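Local coordinates for protein similarities with probable monooxygenase (Photorhabdus luminescens, PDB 4HB9) that binds flavin-adenine dinucleotide and probably acts as an FAD-dependent monooxygenase of the aromatic-ring hydroxylase type, at residues A[188-191]-A[195-198]; A[21-26]-A[340-345]. All blocks are in the same frame, centred on the assembly; numbering follows the deposited sequence.

Interaction 1 (A[188-191]-A[195-198]); sequences GRAR and ALTA
Leu196, on the short helix 194-199, reaches back to Ala190 and Arg191 at the C-terminal end of strand 179-191 in the mixed sheet, making this a local contact across the short connection from strand to helix. Its CB already lies 3.9 Å from Arg191 O. CG, placed anti to the backbone N (chi1 -172°), carries the branch on toward the strand and stays near the same oxygen. From there one methyl does most of the touching: CD2 comes to 3.3 Å from Arg191 O, a close CH-to-oxygen approach, and also meets the methyl of Ala190. Ala190 contributes just its CB, which points toward the helix, while its backbone is paired with Ile244 of the adjacent strand 240-251. Arg191 offers its carbonyl rather than its side chain; the extended guanidinium arm leads away from the helix to a salt bridge between NE and Asp241. At the start of the helix, Thr193 OG1 is hydrogen-bonded to Leu196 N and Thr193 O to Thr197 OG1. The small apolar contact ends at two methyl carbons, Ala190 CB and Leu196 CD2, 4.0 Å apart.

Interaction 2 (A[21-26]-A[340-345]); sequences RKHGIK and LLTQKL. With EDO (1,2-ethanediol), chain E.
The first torsions of His23 and Thr342 bring ring and methyl together: the imidazole CG of His23 stands anti to its own carbonyl carbon (chi1 -66°), while in Thr342 the methyl CG2 takes the place anti to the backbone N and OG1 lies beside that N (chi1 -65°). The methyl is thereby the group offered to the ring. CG2 approaches the ND1-CE1 side obliquely, 3.5 Å from His23 ND1 and 3.6 Å from His23 CE1, and the two side chains cross at about a right angle. His23 ND1 is hydrogen-bonded back to Gly19 O in the helix before it, and Thr342 OG1 to Ala338 O one turn earlier in helix 330-349, so both polar atoms have partners on their own side and the contact across is a methyl against the ring.

Further along, Ile25 extends its CD1 to the backbone of Leu345, 3.8 Å from Leu345 O, and meets Leu345 CB at 4.3 Å. Leu20, from the preceding helix, touches both Ile25 and Leu345 and so continues this apolar layer. Away from the interface, O1 of a 1,2-ethanediol, probably from the crystallisation liquor, lies at the edge of the Arg21 guanidinium, in its plane. Arg21 NE donates to O1 of the diol over 2.8 Å in a nearly straight bond (176°), and the diol is also bonded to His18 O.

Between His23 and Ile25 the chain reverses through Gly24, whose phi is positive. Gly24 N bonds to Arg21 O and Ile25 N to Leu20 O, a Schellman motif that ends helix 11-22 and turns the chain into strand 26-30. Helix 330-349 packs beside this first beta-alpha-beta unit, an arrangement typical of the Rossmann-type FAD-binding fold.

Overall arrangement
The two contacts lie on opposite sides of the chain's centre, their own centres 43 Å apart and their nearest atoms about 30 Å apart. Interaction 2 joins sequence-distant parts, the turn after helix 11-22 near the start and helix 330-349 near the end, beside the five-stranded parallel sheet. Interaction 1 is nested within the loop so closed and joins neighbouring elements at the end of strand 179-191, in the seven-stranded mixed sheet. Interaction 2 thus fastens the Rossmann-type FAD-binding part across a long stretch of sequence, while interaction 1 is a local join. In interaction 2 the Thr342 side chain is about 13 Å from the bound FAD, whereas interaction 1 lies away from the FAD-binding residues.

Interaction 1 (A[188-191]-A[195-198])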
loop_
_atom_site.group_PDB
_atom_site.type_symbol
_atom_site.label_atom_id
_atom_site.label_comp_id
_atom_site.label_asym_id
_atom_site.label_seq_id
_atom_site.Cartn_x
_atom_site.Cartn_y
_atom_site.Cartn_z
ATOM N N GLY A 188 -4.415 12.710 8.102
ATOM C CA GLY A 188 -3.627 13.928 7.888
ATOM C C GLY A 188 -2.190 13.746 8.335
ATOM O O GLY A 188 -1.868 12.788 9.048
ATOM N N ARG A 189 -1.327 14.662 7.906
ATOM C CA ARG A 189 0.057 14.654 8.322
ATOM C C ARG A 189 0.446 16.032 8.783
ATOM O O ARG A 189 -0.052 17.034 8.269
ATOM C CB ARG A 189 0.973 14.211 7.173
ATOM C CG ARG A 189 1.010 15.177 5.988
ATOM C CD ARG A 189 1.910 14.719 4.848
ATOM N NE ARG A 189 2.387 15.900 4.097
ATOM C CZ ARG A 189 3.467 15.945 3.315
ATOM N NH1 ARG A 189 4.182 14.861 3.066
ATOM N NH2 ARG A 189 3.847 17.103 2.752
ATOM N N ALA A 190 1.380 16.076 9.720
ATOM C CA ALA A 190 1.930 17.338 10.184
ATOM C C ALA A 190 3.438 17.249 10.256
ATOM O O ALA A 190 3.967 16.365 10.916
ATOM C CB ALA A 190 1.358 17.670 11.544
ATOM N N ARG A 191 4.123 18.179 9.602
ATOM C CA ARG A 191 5.589 18.191 9.608
ATOM C C ARG A 191 6.151 18.425 11.012
ATOM O O ARG A 191 5.722 19.353 11.729
ATOM C CB ARG A 191 6.088 19.252 8.664
ATOM C CG ARG A 191 7.586 19.234 8.500
ATOM C CD ARG A 191 8.020 20.177 7.402
ATOM N NE ARG A 191 9.466 20.173 7.309
ATOM C CZ ARG A 191 10.174 21.088 6.656
ATOM N NH1 ARG A 191 9.575 22.091 6.031
ATOM N NH2 ARG A 191 11.492 21.001 6.631
ATOM N N ALA A 195 9.473 24.014 15.703
ATOM C CA ALA A 195 8.392 24.614 16.480
ATOM C C ALA A 195 7.387 23.584 16.965
ATOM O O ALA A 195 7.072 23.503 18.172
ATOM C CB ALA A 195 7.701 25.691 15.662
ATOM N N LEU A 196 6.912 22.739 16.046
ATOM C CA LEU A 196 5.893 21.775 16.430
ATOM C C LEU A 196 6.428 20.807 17.456
ATOM O O LEU A 196 5.709 20.382 18.355
ATOM C CB LEU A 196 5.331 21.020 15.211
ATOM C CG LEU A 196 4.122 20.143 15.528
ATOM C CD1 LEU A 196 3.005 20.972 16.158
ATOM C CD2 LEU A 196 3.634 19.437 14.278
ATOM N N THR A 197 7.695 20.439 17.322
ATOM C CA THR A 197 8.337 19.573 18.290
ATOM C C THR A 197 8.282 20.152 19.707
ATOM O O THR A 197 8.069 19.419 20.674
ATOM C CB THR A 197 9.805 19.279 17.881
ATOM O OG1 THR A 197 9.819 18.556 16.644
ATOM C CG2 THR A 197 10.509 18.438 18.903
ATOM N N ALA A 198 8.456 21.468 19.821
ATOM C CA ALA A 198 8.380 22.145 21.107
ATOM C C ALA A 198 6.982 22.127 21.717
ATOM O O ALA A 198 6.825 22.139 22.935
ATOM C CB ALA A 198 8.869 23.579 20.961
#

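Interaction 2 (A[21-26]-A[340-345])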
loop_
_atom_site.group_PDB
_atom_site.type_symbol
_atom_site.label_atom_id
_atom_site.label_comp_id
_atom_site.label_asym_id
_atom_site.label_seq_id
_atom_site.Cartn_x
_atom_site.Cartn_y
_atom_site.Cartn_z
ATOM N N ARG A 21 14.263 -11.226 -12.921
ATOM C CA ARG A 21 15.585 -10.980 -13.520
ATOM C C ARG A 21 16.685 -11.725 -12.781
ATOM O O ARG A 21 17.577 -12.347 -13.405
ATOM C CB ARG A 21 15.880 -9.488 -13.596
ATOM C CG ARG A 21 15.051 -8.771 -14.633
ATOM C CD ARG A 21 14.887 -7.282 -14.360
ATOM N NE ARG A 21 16.153 -6.555 -14.171
ATOM C CZ ARG A 21 16.960 -6.129 -15.148
ATOM N NH1 ARG A 21 16.684 -6.363 -16.424
ATOM N NH2 ARG A 21 18.077 -5.475 -14.831
ATOM N N LYS A 22 16.609 -11.725 -11.444
ATOM C CA LYS A 22 17.584 -12.469 -10.649
ATOM C C LYS A 22 17.641 -13.941 -11.022
ATOM O O LYS A 22 18.725 -14.547 -10.988
ATOM C CB LYS A 22 17.317 -12.315 -9.150
ATOM C CG LYS A 22 18.437 -12.849 -8.297
ATOM C CD LYS A 22 18.139 -12.671 -6.822
ATOM C CE LYS A 22 19.284 -13.235 -5.999
ATOM N NZ LYS A 22 19.115 -12.885 -4.572
ATOM N N HIS A 23 16.491 -14.513 -11.399
ATOM C CA HIS A 23 16.433 -15.940 -11.719
ATOM C C HIS A 23 16.545 -16.202 -13.221
ATOM O O HIS A 23 16.356 -17.318 -13.660
ATOM C CB HIS A 23 15.186 -16.571 -11.102
ATOM C CG HIS A 23 15.221 -16.585 -9.608
ATOM N ND1 HIS A 23 15.006 -15.451 -8.853
ATOM C CD2 HIS A 23 15.502 -17.574 -8.730
ATOM C CE1 HIS A 23 15.121 -15.752 -7.569
ATOM N NE2 HIS A 23 15.420 -17.033 -7.471
ATOM N N GLY A 24 16.868 -15.166 -13.985
ATOM C CA GLY A 24 17.154 -15.282 -15.402
ATOM C C GLY A 24 15.934 -15.313 -16.304
ATOM O O GLY A 24 16.013 -15.759 -17.440
ATOM N N ILE A 25 14.820 -14.811 -15.799
ATOM C CA ILE A 25 13.547 -14.836 -16.532
ATOM C C ILE A 25 13.331 -13.530 -17.253
ATOM O O ILE A 25 13.609 -12.458 -16.718
ATOM C CB ILE A 25 12.405 -15.169 -15.552
ATOM C CG1 ILE A 25 12.624 -16.579 -15.007
ATOM C CG2 ILE A 25 11.043 -15.022 -16.207
ATOM C CD1 ILE A 25 11.812 -16.914 -13.773
ATOM N N LYS A 26 12.846 -13.603 -18.486
ATOM C CA LYS A 26 12.575 -12.426 -19.285
ATOM C C LYS A 26 11.298 -11.761 -18.782
ATOM O O LYS A 26 10.284 -12.436 -18.585
ATOM C CB LYS A 26 12.394 -12.823 -20.750
ATOM C CG LYS A 26 12.232 -11.657 -21.712
ATOM C CD LYS A 26 11.943 -12.171 -23.109
ATOM C CE LYS A 26 12.184 -11.099 -24.154
ATOM N NZ LYS A 26 11.509 -9.809 -23.837
ATOM N N LEU A 340 7.135 -14.544 -3.415
ATOM C CA LEU A 340 6.536 -15.861 -3.620
ATOM C C LEU A 340 6.383 -16.234 -5.098
ATOM O O LEU A 340 6.773 -17.330 -5.511
ATOM C CB LEU A 340 5.193 -15.921 -2.912
ATOM C CG LEU A 340 4.534 -17.301 -2.961
ATOM C CD1 LEU A 340 5.457 -18.354 -2.344
ATOM C CD2 LEU A 340 3.200 -17.180 -2.245
ATOM N N LEU A 341 5.827 -15.336 -5.898
ATOM C CA LEU A 341 5.654 -15.586 -7.320
ATOM C C LEU A 341 6.990 -15.718 -8.058
ATOM O O LEU A 341 7.125 -16.550 -8.947
ATOM C CB LEU A 341 4.782 -14.524 -7.959
ATOM C CG LEU A 341 4.377 -14.759 -9.424
ATOM C CD1 LEU A 341 3.767 -16.153 -9.645
ATOM C CD2 LEU A 341 3.421 -13.686 -9.856
ATOM N N THR A 342 7.986 -14.920 -7.666
ATOM C CA THR A 342 9.355 -15.112 -8.170
ATOM C C THR A 342 9.823 -16.560 -7.959
ATOM O O THR A 342 10.324 -17.205 -8.888
ATOM C CB THR A 342 10.345 -14.164 -7.458
ATOM O OG1 THR A 342 10.021 -12.817 -7.786
ATOM C CG2 THR A 342 11.766 -14.457 -7.887
ATOM N N GLN A 343 9.702 -17.027 -6.725
ATOM C CA GLN A 343 10.168 -18.346 -6.359
ATOM C C GLN A 343 9.445 -19.437 -7.152
ATOM O O GLN A 343 10.072 -20.392 -7.610
ATOM C CB GLN A 343 10.018 -18.593 -4.862
ATOM C CG GLN A 343 10.933 -17.751 -3.998
ATOM C CD GLN A 343 10.544 -17.749 -2.527
ATOM O OE1 GLN A 343 9.446 -18.148 -2.154
ATOM N NE2 GLN A 343 11.434 -17.257 -1.695
ATOM N N LYS A 344 8.133 -19.287 -7.335
ATOM C CA LYS A 344 7.351 -20.286 -8.092
ATOM C C LYS A 344 7.663 -20.234 -9.598
ATOM O O LYS A 344 7.886 -21.275 -10.208
ATOM C CB LYS A 344 5.849 -20.137 -7.801
ATOM C CG LYS A 344 5.502 -20.316 -6.330
ATOM C CD LYS A 344 6.135 -21.557 -5.703
ATOM C CE LYS A 344 5.753 -21.716 -4.249
ATOM N NZ LYS A 344 6.311 -22.975 -3.684
ATOM N N LEU A 345 7.759 -19.048 -10.198
ATOM C CA LEU A 345 8.137 -18.968 -11.604
ATOM C C LEU A 345 9.582 -19.443 -11.805
ATOM O O LEU A 345 9.889 -20.087 -12.810
ATOM C CB LEU A 345 7.900 -17.569 -12.197
ATOM C CG LEU A 345 6.419 -17.177 -12.308
ATOM C CD1 LEU A 345 6.284 -15.733 -12.698
ATOM C CD2 LEU A 345 5.607 -18.058 -13.264
HETATM C C1 EDO E . 17.709 -7.076 -11.396
HETATM O O1 EDO E . 16.812 -6.013 -11.483
HETATM C C2 EDO E . 17.432 -7.834 -10.122
HETATM O O2 EDO E . 17.444 -9.172 -10.406
#